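Local atomic coordinates of adherence and virulence protein A (Streptococcus pneumoniae, PDB entry 6PON), a protein that probably binds fibronectin and so helps Streptococcus pneumoniae adhere to host tissue. Residues 98-103 with 118-123; 126-131 with 141-146; 137-142 with 154-159. All coordinates share one frame; numbering follows the deposited sequence.

Contact 1 of 3, residues 98-103 with 118-123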
ATOM      1  N   ARG B  98     -22.621 -16.403   0.283  1.00 20.49           N
ATOM      2  CA  ARG B  98     -23.315 -16.779  -0.950  1.00 19.45           C
ATOM      3  C   ARG B  98     -24.759 -17.197  -0.657  1.00 23.95           C
ATOM      4  O   ARG B  98     -25.179 -18.328  -0.903  1.00 23.25           O
ATOM      5  CB  ARG B  98     -22.548 -17.883  -1.673  1.00 19.09           C
ATOM      6  CG  ARG B  98     -21.184 -17.442  -2.291  1.00 23.95           C
ATOM      7  CD  ARG B  98     -20.264 -18.642  -2.530  1.00 16.95           C
ATOM      8  NE  ARG B  98     -20.204 -19.382  -1.277  1.00 29.17           N
ATOM      9  CZ  ARG B  98     -19.910 -20.672  -1.162  1.00 31.26           C
ATOM     10  NH1 ARG B  98     -19.650 -21.404  -2.241  1.00 34.77           N
ATOM     11  NH2 ARG B  98     -19.924 -21.237   0.039  1.00 35.09           N
ATOM     12  N   ILE B  99     -25.525 -16.244  -0.124  1.00 20.47           N
ATOM     13  CA  ILE B  99     -26.923 -16.447   0.246  1.00 19.24           C
ATOM     14  C   ILE B  99     -27.711 -15.199  -0.108  1.00 18.02           C
ATOM     15  O   ILE B  99     -27.327 -14.090   0.284  1.00 16.42           O
ATOM     16  CB  ILE B  99     -27.098 -16.732   1.749  1.00 19.73           C
ATOM     17  CG1 ILE B  99     -26.113 -17.791   2.210  1.00 17.93           C
ATOM     18  CG2 ILE B  99     -28.553 -17.142   2.044  1.00 16.82           C
ATOM     19  CD1 ILE B  99     -26.280 -18.166   3.626  1.00 15.67           C
ATOM     20  N   VAL B 100     -28.840 -15.378  -0.795  1.00 18.56           N
ATOM     21  CA  VAL B 100     -29.733 -14.272  -1.124  1.00 17.55           C
ATOM     22  C   VAL B 100     -31.118 -14.549  -0.573  1.00 17.27           C
ATOM     23  O   VAL B 100     -31.642 -15.663  -0.691  1.00 18.08           O
ATOM     24  CB  VAL B 100     -29.817 -14.010  -2.638  1.00 21.08           C
ATOM     25  CG1 VAL B 100     -30.807 -12.902  -2.902  1.00 15.35           C
ATOM     26  CG2 VAL B 100     -28.443 -13.648  -3.174  1.00 19.67           C
ATOM     27  N   GLU B 101     -31.717 -13.511   0.009  1.00 22.17           N
ATOM     28  CA  GLU B 101     -33.053 -13.571   0.570  1.00 19.52           C
ATOM     29  C   GLU B 101     -33.934 -12.552  -0.135  1.00 23.84           C
ATOM     30  O   GLU B 101     -33.571 -11.375  -0.259  1.00 20.63           O
ATOM     31  CB  GLU B 101     -33.035 -13.325   2.077  1.00 19.15           C
ATOM     32  CG  GLU B 101     -32.307 -14.438   2.829  1.00 20.60           C
ATOM     33  CD  GLU B 101     -32.345 -14.266   4.326  1.00 22.23           C
ATOM     34  OE1 GLU B 101     -32.671 -13.161   4.795  1.00 27.56           O
ATOM     35  OE2 GLU B 101     -32.058 -15.247   5.034  1.00 26.20           O
ATOM     36  N   ILE B 102     -35.085 -13.029  -0.598  1.00 20.67           N
ATOM     37  CA  ILE B 102     -36.058 -12.251  -1.335  1.00 20.72           C
ATOM     38  C   ILE B 102     -37.329 -12.278  -0.508  1.00 23.49           C
ATOM     39  O   ILE B 102     -37.965 -13.336  -0.371  1.00 20.22           O
ATOM     40  CB  ILE B 102     -36.309 -12.823  -2.738  1.00 18.93           C
ATOM     41  CG1 ILE B 102     -35.013 -12.818  -3.547  1.00 18.20           C
ATOM     42  CG2 ILE B 102     -37.458 -12.051  -3.414  1.00 15.96           C
ATOM     43  CD1 ILE B 102     -35.082 -13.587  -4.839  1.00 17.10           C
ATOM     44  N   THR B 103     -37.704 -11.131   0.044  1.00 19.47           N
ATOM     45  CA  THR B 103     -38.922 -11.052   0.830  1.00 25.12           C
ATOM     46  C   THR B 103     -40.072 -10.620  -0.069  1.00 24.20           C
ATOM     47  O   THR B 103     -39.932  -9.710  -0.899  1.00 22.29           O
ATOM     48  CB  THR B 103     -38.765 -10.093   2.010  1.00 23.08           C
ATOM     49  OG1 THR B 103     -37.560 -10.409   2.704  1.00 28.95           O
ATOM     50  CG2 THR B 103     -39.889 -10.280   2.974  1.00 23.41           C
ATOM     51  N   LEU B 118     -37.966 -16.043  -0.003  1.00 19.13           N
ATOM     52  CA  LEU B 118     -37.400 -16.997  -0.944  1.00 17.46           C
ATOM     53  C   LEU B 118     -35.887 -16.904  -0.819  1.00 18.32           C
ATOM     54  O   LEU B 118     -35.320 -15.830  -1.023  1.00 17.59           O
ATOM     55  CB  LEU B 118     -37.871 -16.702  -2.369  1.00 15.90           C
ATOM     56  CG  LEU B 118     -37.347 -17.586  -3.506  1.00 14.73           C
ATOM     57  CD1 LEU B 118     -37.820 -19.022  -3.363  1.00 12.32           C
ATOM     58  CD2 LEU B 118     -37.749 -17.001  -4.845  1.00 11.12           C
ATOM     59  N   ILE B 119     -35.245 -18.010  -0.446  1.00 18.97           N
ATOM     60  CA  ILE B 119     -33.830 -18.043  -0.085  1.00 16.40           C
ATOM     61  C   ILE B 119     -33.091 -18.973  -1.038  1.00 21.86           C
ATOM     62  O   ILE B 119     -33.488 -20.135  -1.207  1.00 18.59           O
ATOM     63  CB  ILE B 119     -33.615 -18.537   1.356  1.00 17.33           C
ATOM     64  CG1 ILE B 119     -34.414 -17.718   2.370  1.00 20.87           C
ATOM     65  CG2 ILE B 119     -32.112 -18.574   1.677  1.00 15.43           C
ATOM     66  CD1 ILE B 119     -34.300 -18.251   3.817  1.00 19.22           C
ATOM     67  N   ILE B 120     -31.989 -18.486  -1.620  1.00 20.11           N
ATOM     68  CA  ILE B 120     -31.082 -19.343  -2.373  1.00 21.02           C
ATOM     69  C   ILE B 120     -29.742 -19.369  -1.650  1.00 19.67           C
ATOM     70  O   ILE B 120     -29.198 -18.319  -1.298  1.00 18.49           O
ATOM     71  CB  ILE B 120     -30.919 -18.906  -3.847  1.00 22.37           C
ATOM     72  CG1 ILE B 120     -29.949 -19.846  -4.567  1.00 17.66           C
ATOM     73  CG2 ILE B 120     -30.438 -17.434  -3.990  1.00 19.49           C
ATOM     74  CD1 ILE B 120     -29.780 -19.551  -6.054  1.00 20.11           C
ATOM     75  N   GLU B 121     -29.238 -20.575  -1.405  1.00 20.82           N
ATOM     76  CA  GLU B 121     -27.923 -20.810  -0.831  1.00 20.55           C
ATOM     77  C   GLU B 121     -27.075 -21.463  -1.905  1.00 22.16           C
ATOM     78  O   GLU B 121     -27.425 -22.541  -2.401  1.00 19.80           O
ATOM     79  CB  GLU B 121     -28.004 -21.720   0.393  1.00 18.95           C
ATOM     80  CG  GLU B 121     -29.005 -21.286   1.444  1.00 22.86           C
ATOM     81  CD  GLU B 121     -29.229 -22.383   2.462  1.00 28.35           C
ATOM     82  OE1 GLU B 121     -28.646 -23.480   2.251  1.00 29.05           O
ATOM     83  OE2 GLU B 121     -29.965 -22.153   3.455  1.00 21.68           O
ATOM     84  N   ILE B 122     -25.981 -20.808  -2.266  1.00 21.16           N
ATOM     85  CA  ILE B 122     -25.078 -21.299  -3.296  1.00 21.20           C
ATOM     86  C   ILE B 122     -23.855 -21.822  -2.557  1.00 26.90           C
ATOM     87  O   ILE B 122     -22.919 -21.081  -2.252  1.00 28.53           O
ATOM     88  CB  ILE B 122     -24.744 -20.218  -4.310  1.00 19.08           C
ATOM     89  CG1 ILE B 122     -26.047 -19.750  -4.953  1.00 21.16           C
ATOM     90  CG2 ILE B 122     -23.792 -20.756  -5.357  1.00 25.66           C
ATOM     91  CD1 ILE B 122     -25.946 -18.423  -5.632  1.00 19.78           C
ATOM     92  N   MET B 123     -23.881 -23.119  -2.257  1.00 25.54           N
ATOM     93  CA  MET B 123     -22.935 -23.806  -1.383  1.00 26.13           C
ATOM     94  C   MET B 123     -22.486 -25.109  -2.011  1.00 27.43           C
ATOM     95  O   MET B 123     -22.496 -26.164  -1.373  1.00 30.96           O
ATOM     96  CB  MET B 123     -23.557 -24.102  -0.018  1.00 27.11           C
ATOM     97  CG  MET B 123     -24.180 -22.894   0.679  1.00 27.24           C
ATOM     98  SD  MET B 123     -22.915 -21.913   1.487  1.00 30.28           S
ATOM     99  CE  MET B 123     -23.821 -20.432   1.912  1.00 19.08           C
TER

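Contact 2 of 3, residues 126-131 with 141-146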
ATOM      1  N   HIS B 126     -24.109 -28.545  -1.405  1.00 31.08           N
ATOM      2  CA  HIS B 126     -25.231 -28.298  -0.515  1.00 27.91           C
ATOM      3  C   HIS B 126     -26.111 -27.146  -0.967  1.00 27.99           C
ATOM      4  O   HIS B 126     -26.979 -26.716  -0.204  1.00 25.38           O
ATOM      5  CB  HIS B 126     -24.714 -28.030   0.894  1.00 29.00           C
ATOM      6  CG  HIS B 126     -23.972 -29.187   1.489  1.00 31.45           C
ATOM      7  ND1 HIS B 126     -24.456 -30.478   1.460  1.00 32.75           N
ATOM      8  CD2 HIS B 126     -22.779 -29.246   2.126  1.00 30.96           C
ATOM      9  CE1 HIS B 126     -23.594 -31.281   2.055  1.00 33.66           C
ATOM     10  NE2 HIS B 126     -22.565 -30.559   2.466  1.00 37.26           N
ATOM     11  N   SER B 127     -25.905 -26.627  -2.177  1.00 29.66           N
ATOM     12  CA  SER B 127     -26.760 -25.562  -2.683  1.00 24.63           C
ATOM     13  C   SER B 127     -28.212 -25.996  -2.613  1.00 27.53           C
ATOM     14  O   SER B 127     -28.528 -27.184  -2.740  1.00 22.80           O
ATOM     15  CB  SER B 127     -26.400 -25.205  -4.121  1.00 26.10           C
ATOM     16  OG  SER B 127     -25.041 -24.825  -4.214  1.00 29.43           O
ATOM     17  N   ASN B 128     -29.090 -25.021  -2.369  1.00 25.10           N
ATOM     18  CA  ASN B 128     -30.506 -25.301  -2.194  1.00 19.68           C
ATOM     19  C   ASN B 128     -31.317 -24.018  -2.351  1.00 21.42           C
ATOM     20  O   ASN B 128     -30.787 -22.905  -2.278  1.00 19.76           O
ATOM     21  CB  ASN B 128     -30.777 -25.950  -0.835  1.00 23.06           C
ATOM     22  CG  ASN B 128     -31.838 -27.033  -0.911  1.00 23.74           C
ATOM     23  OD1 ASN B 128     -32.801 -26.938  -1.682  1.00 22.02           O
ATOM     24  ND2 ASN B 128     -31.654 -28.081  -0.126  1.00 23.08           N
ATOM     25  N   ILE B 129     -32.617 -24.199  -2.590  1.00 22.69           N
ATOM     26  CA  ILE B 129     -33.566 -23.109  -2.779  1.00 21.23           C
ATOM     27  C   ILE B 129     -34.761 -23.406  -1.892  1.00 19.77           C
ATOM     28  O   ILE B 129     -35.320 -24.508  -1.947  1.00 20.01           O
ATOM     29  CB  ILE B 129     -34.000 -22.958  -4.252  1.00 20.55           C
ATOM     30  CG1 ILE B 129     -32.796 -22.646  -5.150  1.00 20.10           C
ATOM     31  CG2 ILE B 129     -35.054 -21.865  -4.405  1.00 17.43           C
ATOM     32  CD1 ILE B 129     -33.130 -22.683  -6.657  1.00 20.20           C
ATOM     33  N   LEU B 130     -35.130 -22.438  -1.056  1.00 17.98           N
ATOM     34  CA  LEU B 130     -36.084 -22.657   0.015  1.00 17.24           C
ATOM     35  C   LEU B 130     -37.053 -21.491   0.060  1.00 19.15           C
ATOM     36  O   LEU B 130     -36.666 -20.340  -0.171  1.00 20.82           O
ATOM     37  CB  LEU B 130     -35.380 -22.807   1.383  1.00 18.04           C
ATOM     38  CG  LEU B 130     -34.128 -23.708   1.463  1.00 23.54           C
ATOM     39  CD1 LEU B 130     -32.810 -22.924   1.210  1.00 22.24           C
ATOM     40  CD2 LEU B 130     -34.057 -24.496   2.773  1.00 21.29           C
ATOM     41  N   LEU B 131     -38.314 -21.800   0.334  1.00 17.31           N
ATOM     42  CA  LEU B 131     -39.338 -20.810   0.628  1.00 21.06           C
ATOM     43  C   LEU B 131     -39.705 -20.955   2.100  1.00 23.03           C
ATOM     44  O   LEU B 131     -39.995 -22.057   2.570  1.00 21.06           O
ATOM     45  CB  LEU B 131     -40.573 -21.004  -0.260  1.00 19.87           C
ATOM     46  CG  LEU B 131     -41.637 -19.908  -0.107  1.00 22.98           C
ATOM     47  CD1 LEU B 131     -41.193 -18.557  -0.727  1.00 15.73           C
ATOM     48  CD2 LEU B 131     -42.973 -20.361  -0.654  1.00 21.88           C
ATOM     49  N   GLU B 141     -41.444 -25.032   1.601  1.00 22.35           N
ATOM     50  CA  GLU B 141     -41.035 -25.992   0.576  1.00 25.91           C
ATOM     51  C   GLU B 141     -39.579 -25.699   0.208  1.00 23.84           C
ATOM     52  O   GLU B 141     -39.051 -24.623   0.503  1.00 22.57           O
ATOM     53  CB  GLU B 141     -41.980 -25.924  -0.640  1.00 24.43           C
ATOM     54  CG  GLU B 141     -41.881 -27.007  -1.704  1.00 25.67           C
ATOM     55  CD  GLU B 141     -41.628 -28.434  -1.212  1.00 25.55           C
ATOM     56  OE1 GLU B 141     -42.522 -29.296  -1.354  1.00 30.01           O
ATOM     57  OE2 GLU B 141     -40.504 -28.729  -0.749  1.00 28.77           O
ATOM     58  N   VAL B 142     -38.919 -26.679  -0.397  1.00 23.00           N
ATOM     59  CA  VAL B 142     -37.477 -26.595  -0.564  1.00 22.70           C
ATOM     60  C   VAL B 142     -37.072 -27.523  -1.697  1.00 27.19           C
ATOM     61  O   VAL B 142     -37.491 -28.686  -1.745  1.00 25.37           O
ATOM     62  CB  VAL B 142     -36.735 -26.935   0.743  1.00 23.62           C
ATOM     63  CG1 VAL B 142     -37.285 -28.216   1.359  1.00 25.78           C
ATOM     64  CG2 VAL B 142     -35.250 -27.090   0.483  1.00 21.59           C
ATOM     65  N   ILE B 143     -36.246 -27.016  -2.615  1.00 24.14           N
ATOM     66  CA  ILE B 143     -36.092 -27.694  -3.888  1.00 20.42           C
ATOM     67  C   ILE B 143     -35.304 -28.987  -3.761  1.00 22.38           C
ATOM     68  O   ILE B 143     -35.473 -29.883  -4.592  1.00 28.14           O
ATOM     69  CB  ILE B 143     -35.472 -26.738  -4.915  1.00 20.70           C
ATOM     70  CG1 ILE B 143     -35.977 -27.085  -6.317  1.00 21.87           C
ATOM     71  CG2 ILE B 143     -33.940 -26.755  -4.825  1.00 24.49           C
ATOM     72  CD1 ILE B 143     -35.570 -26.072  -7.353  1.00 22.25           C
ATOM     73  N   LYS B 144     -34.468 -29.131  -2.736  1.00 28.29           N
ATOM     74  CA  LYS B 144     -33.767 -30.389  -2.483  1.00 27.40           C
ATOM     75  C   LYS B 144     -34.056 -30.823  -1.051  1.00 31.19           C
ATOM     76  O   LYS B 144     -33.436 -30.314  -0.112  1.00 28.45           O
ATOM     77  CB  LYS B 144     -32.271 -30.252  -2.714  1.00 29.14           C
ATOM     78  CG  LYS B 144     -31.826 -30.787  -4.060  1.00 39.39           C
ATOM     79  CD  LYS B 144     -30.305 -30.898  -4.143  1.00 42.56           C
ATOM     80  CE  LYS B 144     -29.664 -29.553  -4.373  1.00 34.14           C
ATOM     81  NZ  LYS B 144     -28.207 -29.563  -4.040  1.00 34.29           N
ATOM     82  N   HIS B 145     -34.983 -31.766  -0.881  1.00 25.84           N
ATOM     83  CA  HIS B 145     -35.283 -32.258   0.458  1.00 28.62           C
ATOM     84  C   HIS B 145     -34.084 -33.005   1.028  1.00 29.34           C
ATOM     85  O   HIS B 145     -33.402 -33.751   0.322  1.00 30.69           O
ATOM     86  CB  HIS B 145     -36.510 -33.165   0.435  1.00 23.29           C
ATOM     87  CG  HIS B 145     -37.786 -32.443   0.142  1.00 28.78           C
ATOM     88  ND1 HIS B 145     -39.028 -32.986   0.401  1.00 26.82           N
ATOM     89  CD2 HIS B 145     -38.016 -31.220  -0.393  1.00 26.97           C
ATOM     90  CE1 HIS B 145     -39.966 -32.125   0.050  1.00 20.87           C
ATOM     91  NE2 HIS B 145     -39.381 -31.047  -0.440  1.00 25.65           N
ATOM     92  N   VAL B 146     -33.792 -32.766   2.305  1.00 32.75           N
ATOM     93  CA  VAL B 146     -32.721 -33.473   3.011  1.00 33.57           C
ATOM     94  C   VAL B 146     -33.286 -33.899   4.354  1.00 28.37           C
ATOM     95  O   VAL B 146     -33.585 -33.051   5.202  1.00 33.40           O
ATOM     96  CB  VAL B 146     -31.455 -32.623   3.203  1.00 34.49           C
ATOM     97  CG1 VAL B 146     -30.244 -33.537   3.471  1.00 30.60           C
ATOM     98  CG2 VAL B 146     -31.198 -31.711   2.002  1.00 33.03           C
TER

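Contact 3 of 3, residues 137-142 with 154-159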
ATOM      1  N   HIS B 137     -41.409 -18.918  10.451  1.00 32.35           N
ATOM      2  CA  HIS B 137     -40.023 -19.281  10.132  1.00 36.60           C
ATOM      3  C   HIS B 137     -39.872 -20.775   9.810  1.00 34.91           C
ATOM      4  O   HIS B 137     -38.791 -21.363   9.966  1.00 27.66           O
ATOM      5  CB  HIS B 137     -39.070 -18.847  11.246  1.00 35.20           C
ATOM      6  CG  HIS B 137     -39.057 -17.365  11.462  1.00 48.45           C
ATOM      7  ND1 HIS B 137     -38.538 -16.484  10.534  1.00 55.08           N
ATOM      8  CD2 HIS B 137     -39.522 -16.605  12.484  1.00 47.95           C
ATOM      9  CE1 HIS B 137     -38.674 -15.247  10.981  1.00 56.45           C
ATOM     10  NE2 HIS B 137     -39.270 -15.293  12.160  1.00 56.12           N
ATOM     11  N   LYS B 138     -40.947 -21.386   9.322  1.00 27.21           N
ATOM     12  CA  LYS B 138     -40.939 -22.772   8.881  1.00 31.86           C
ATOM     13  C   LYS B 138     -40.738 -22.834   7.374  1.00 27.17           C
ATOM     14  O   LYS B 138     -41.228 -21.972   6.634  1.00 27.24           O
ATOM     15  CB  LYS B 138     -42.249 -23.475   9.273  1.00 31.92           C
ATOM     16  CG  LYS B 138     -42.409 -23.666  10.784  1.00 31.75           C
ATOM     17  CD  LYS B 138     -43.668 -24.455  11.166  1.00 45.22           C
ATOM     18  CE  LYS B 138     -43.658 -24.744  12.677  1.00 50.38           C
ATOM     19  NZ  LYS B 138     -44.779 -25.606  13.167  1.00 41.17           N
ATOM     20  N   ILE B 139     -40.002 -23.847   6.921  1.00 25.54           N
ATOM     21  CA  ILE B 139     -39.859 -24.069   5.486  1.00 24.51           C
ATOM     22  C   ILE B 139     -41.210 -24.454   4.902  1.00 28.50           C
ATOM     23  O   ILE B 139     -41.797 -25.480   5.277  1.00 28.86           O
ATOM     24  CB  ILE B 139     -38.808 -25.145   5.197  1.00 27.24           C
ATOM     25  CG1 ILE B 139     -37.412 -24.594   5.492  1.00 28.12           C
ATOM     26  CG2 ILE B 139     -38.918 -25.631   3.734  1.00 24.39           C
ATOM     27  CD1 ILE B 139     -36.627 -25.456   6.440  1.00 29.07           C
ATOM     28  N   LEU B 140     -41.719 -23.632   3.984  1.00 19.25           N
ATOM     29  CA  LEU B 140     -42.921 -24.017   3.260  1.00 21.25           C
ATOM     30  C   LEU B 140     -42.616 -25.095   2.225  1.00 24.23           C
ATOM     31  O   LEU B 140     -43.432 -26.001   2.004  1.00 31.63           O
ATOM     32  CB  LEU B 140     -43.553 -22.785   2.618  1.00 22.09           C
ATOM     33  CG  LEU B 140     -44.031 -21.741   3.641  1.00 27.03           C
ATOM     34  CD1 LEU B 140     -44.232 -20.356   2.985  1.00 19.51           C
ATOM     35  CD2 LEU B 140     -45.326 -22.239   4.395  1.00 19.70           C
ATOM     36  N   GLU B 141     -41.444 -25.032   1.601  1.00 22.35           N
ATOM     37  CA  GLU B 141     -41.035 -25.992   0.576  1.00 25.91           C
ATOM     38  C   GLU B 141     -39.579 -25.699   0.208  1.00 23.84           C
ATOM     39  O   GLU B 141     -39.051 -24.623   0.503  1.00 22.57           O
ATOM     40  CB  GLU B 141     -41.980 -25.924  -0.640  1.00 24.43           C
ATOM     41  CG  GLU B 141     -41.881 -27.007  -1.704  1.00 25.67           C
ATOM     42  CD  GLU B 141     -41.628 -28.434  -1.212  1.00 25.55           C
ATOM     43  OE1 GLU B 141     -42.522 -29.296  -1.354  1.00 30.01           O
ATOM     44  OE2 GLU B 141     -40.504 -28.729  -0.749  1.00 28.77           O
ATOM     45  N   VAL B 142     -38.919 -26.679  -0.397  1.00 23.00           N
ATOM     46  CA  VAL B 142     -37.477 -26.595  -0.564  1.00 22.70           C
ATOM     47  C   VAL B 142     -37.072 -27.523  -1.697  1.00 27.19           C
ATOM     48  O   VAL B 142     -37.491 -28.686  -1.745  1.00 25.37           O
ATOM     49  CB  VAL B 142     -36.735 -26.935   0.743  1.00 23.62           C
ATOM     50  CG1 VAL B 142     -37.285 -28.216   1.359  1.00 25.78           C
ATOM     51  CG2 VAL B 142     -35.250 -27.090   0.483  1.00 21.59           C
ATOM     52  N   ARG B 154     -29.020 -29.802   9.825  1.00 32.55           N
ATOM     53  CA  ARG B 154     -30.372 -29.274   9.809  1.00 31.13           C
ATOM     54  C   ARG B 154     -31.240 -30.187   8.969  1.00 32.77           C
ATOM     55  O   ARG B 154     -30.761 -30.909   8.088  1.00 30.25           O
ATOM     56  CB  ARG B 154     -30.413 -27.851   9.251  1.00 25.73           C
ATOM     57  CG  ARG B 154     -29.692 -27.723   7.925  1.00 25.07           C
ATOM     58  CD  ARG B 154     -29.633 -26.288   7.435  1.00 26.39           C
ATOM     59  NE  ARG B 154     -29.097 -26.268   6.083  1.00 28.22           N
ATOM     60  CZ  ARG B 154     -29.169 -25.240   5.246  1.00 26.31           C
ATOM     61  NH1 ARG B 154     -29.759 -24.111   5.610  1.00 24.07           N
ATOM     62  NH2 ARG B 154     -28.655 -25.353   4.031  1.00 27.25           N
ATOM     63  N   THR B 155     -32.526 -30.145   9.234  1.00 27.87           N
ATOM     64  CA  THR B 155     -33.470 -30.900   8.437  1.00 30.55           C
ATOM     65  C   THR B 155     -34.074 -29.937   7.421  1.00 28.84           C
ATOM     66  O   THR B 155     -34.592 -28.877   7.792  1.00 24.67           O
ATOM     67  CB  THR B 155     -34.515 -31.568   9.334  1.00 31.40           C
ATOM     68  OG1 THR B 155     -33.856 -32.499  10.209  1.00 31.42           O
ATOM     69  CG2 THR B 155     -35.523 -32.323   8.516  1.00 29.69           C
ATOM     70  N   LEU B 156     -33.955 -30.277   6.138  1.00 28.63           N
ATOM     71  CA  LEU B 156     -34.481 -29.438   5.062  1.00 28.78           C
ATOM     72  C   LEU B 156     -35.731 -30.116   4.526  1.00 26.45           C
ATOM     73  O   LEU B 156     -35.707 -30.819   3.519  1.00 23.82           O
ATOM     74  CB  LEU B 156     -33.445 -29.199   3.971  1.00 26.00           C
ATOM     75  CG  LEU B 156     -32.254 -28.385   4.475  1.00 25.90           C
ATOM     76  CD1 LEU B 156     -31.382 -27.947   3.331  1.00 27.19           C
ATOM     77  CD2 LEU B 156     -32.726 -27.189   5.277  1.00 22.63           C
ATOM     78  N   LEU B 157     -36.842 -29.889   5.216  1.00 26.92           N
ATOM     79  CA  LEU B 157     -38.094 -30.528   4.843  1.00 28.93           C
ATOM     80  C   LEU B 157     -39.220 -29.548   5.118  1.00 26.74           C
ATOM     81  O   LEU B 157     -39.108 -28.733   6.043  1.00 31.34           O
ATOM     82  CB  LEU B 157     -38.317 -31.840   5.621  1.00 25.31           C
ATOM     83  CG  LEU B 157     -37.431 -33.074   5.350  1.00 32.50           C
ATOM     84  CD1 LEU B 157     -37.644 -34.136   6.418  1.00 29.02           C
ATOM     85  CD2 LEU B 157     -37.696 -33.695   3.965  1.00 26.92           C
ATOM     86  N   PRO B 158     -40.289 -29.572   4.324  1.00 24.85           N
ATOM     87  CA  PRO B 158     -41.467 -28.749   4.649  1.00 26.47           C
ATOM     88  C   PRO B 158     -41.875 -28.930   6.105  1.00 25.06           C
ATOM     89  O   PRO B 158     -41.860 -30.041   6.641  1.00 25.44           O
ATOM     90  CB  PRO B 158     -42.547 -29.273   3.692  1.00 26.19           C
ATOM     91  CG  PRO B 158     -41.782 -29.872   2.539  1.00 29.88           C
ATOM     92  CD  PRO B 158     -40.455 -30.346   3.077  1.00 24.42           C
ATOM     93  N   GLY B 159     -42.218 -27.819   6.756  1.00 23.15           N
ATOM     94  CA  GLY B 159     -42.625 -27.812   8.140  1.00 22.55           C
ATOM     95  C   GLY B 159     -41.497 -27.622   9.137  1.00 34.91           C
ATOM     96  O   GLY B 159     -41.746 -27.145  10.246  1.00 32.95           O
TER

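Contact 1 of 3, residues 98-103 with 118-123
Arg98 and Ile122 open an antiparallel beta hairpin, formed by strands 99-107 and 113-121, in the middle of a five-stranded sheet. Ile122 N donates a nearly straight bond of 2.9 Å to Arg98 O, just before the strand proper begins. The Arg98 chain bends at chi3 (-52°), which sets NE. Its guanidinium lies with Ile122 O over one face, 3.1 Å above the centre of the plane; neither NE nor NH1 has the angle for a hydrogen bond to that oxygen. Met123 bends at chi2 (-81°), which puts SD beside Arg98 NH2 at 3.4 Å. Ile99 forms a non-hydrogen-bonded pair with Glu121. Its CG1 takes Met123 CE at 3.5 Å, and its CG2 lies beside CG2 of Ile119, the two isoleucine side chains pointing the same way. On the same face Glu121 reaches Arg154 in a salt bridge and Tyr162 in a hydrogen bond. Val100 and Ile120 form the first hydrogen-bonded antiparallel pair, and Val100 CB rests on Ile120 CG2 at 3.7 Å on the other face, where Ile102 meets Leu48 and Ile120 meets Leu50 of strand 44-51. Glu101 returns to the first face, its CG against CG1 of Ile119. Ile102 and Leu118 make a second hydrogen-bonded antiparallel pair, with Leu118 N 2.7 Å from Ile102 O.

Contact 2 of 3, residues 126-131 with 141-146
The beta hairpin of strands 128-133 and 139-142 closes one edge of the five-stranded antiparallel sheet, and here Asn128 and Lys144 meet where regular pairing gives way to side-chain bonds. The carboxamide of Asn128 makes two bonds to the Lys144 backbone. Its ND2 donates to Lys144 O at 2.9 Å with an N-H...O angle of 176°, the acceptor lying in the amide plane. Its OD1 accepts from Lys144 N at 2.9 Å and also from its own neighbour Ile129 N, which comes in on a lone pair in the carbonyl plane. Three bonds therefore fix the rotation of this buried amide. CG2 of Val142 packs against OD1, the two side chains crossing at about a right angle, and CB of Lys144 lies close to ND2. Beyond CB the lysine runs alongside toward Ser127. A bend at chi3 (-77°) turns CE to within 3.1 Å of Ser127 O, and NZ then donates to that same oxygen at 2.7 Å.

Further into the hairpin, Ile143 N donates to Ile129 O, and Ile143 CG2 meets Ile129 CB. Leu130 and Val142 form a non-hydrogen-bonded pair whose side chains lie side by side, Leu130 CD2 touching Val142 CG2 at 3.7 Å. Leu131 N bonds to Glu141 O, whereas the return bond from Glu141 N to Leu131 O is weak at 3.4 Å. A classic beta bulge lies here, and Leu131 O also takes Leu140 N, which probably accounts for that length.

Helix 74-83 covers the Leu131 and Glu141 face through Tyr82, Phe75 and Val78. Glu141 OE2 serves two donors: Val142 N on its anti lone pair, and His145 NE2 on its syn lone pair at 2.6 Å.

Contact 3 of 3, residues 137-142 with 154-159
Ile139 and Gly159 join the outermost strand of the sheet, 139-142, to the loop that follows it, by a backbone bond of 2.8 Å from Gly159 N to Ile139 O. A classic beta bulge distorts the strand here: Leu140 and Glu141 both face Leu131, and the chain turns a corner at Leu140. The loop fits itself to that corner. Pro158 is the main bump on its side, resting on the carbonyl of Leu140, the Glu141 carboxylate and Val142 CG1. Its CB faces Leu140 O, and its CG lies 3.7 Å from Glu141 OE2, the two side chains running side by side and pointing the same way. Its CD comes within 4.2 Å of Val142 CG1. In Glu141, CG stands anti to the backbone N and a bend at chi2 (39°) brings CD to 4.0 Å from Pro158 CG. From the strand the return bump is Ile139, whose CB presses on Leu157 O at 3.7 Å while CD1 runs on toward Thr155 O and Leu156 CD2. Val142 fills the next hollow with CG1 against Leu156 O, also 3.7 Å. Leu156 in turn lies on Asn128, and its CD2 sits over one face of the Arg154 guanidinium, toward the rim. At the solvent side, Lys138 lays its extended aliphatic chain past the carbonyl of Gly159, with CD 3.4 Å from Gly159 O.

Contacts 1, 2 and 3 belong to one five-stranded antiparallel sheet. Contact 1 closes before contact 2 opens, while contact 3 begins on the strand where contact 2 ends. Contact 1 pairs strands 99-107 and 113-121, contact 2 pairs 128-133 with 139-142, and contact 3 lays the following loop on that last, outermost strand. The centres of contacts 1 and 2 are about 10 Å apart, linked by backbone bonds between neighbouring strands 113-121 and 128-133. Contacts 2 and 3, centres about 8 Å apart, share Glu141 and Val142. The centres of contacts 1 and 3 are about 14 Å apart, yet the Glu121-Arg154 salt bridge joins them, so sheet and loop probably form one continuous unit.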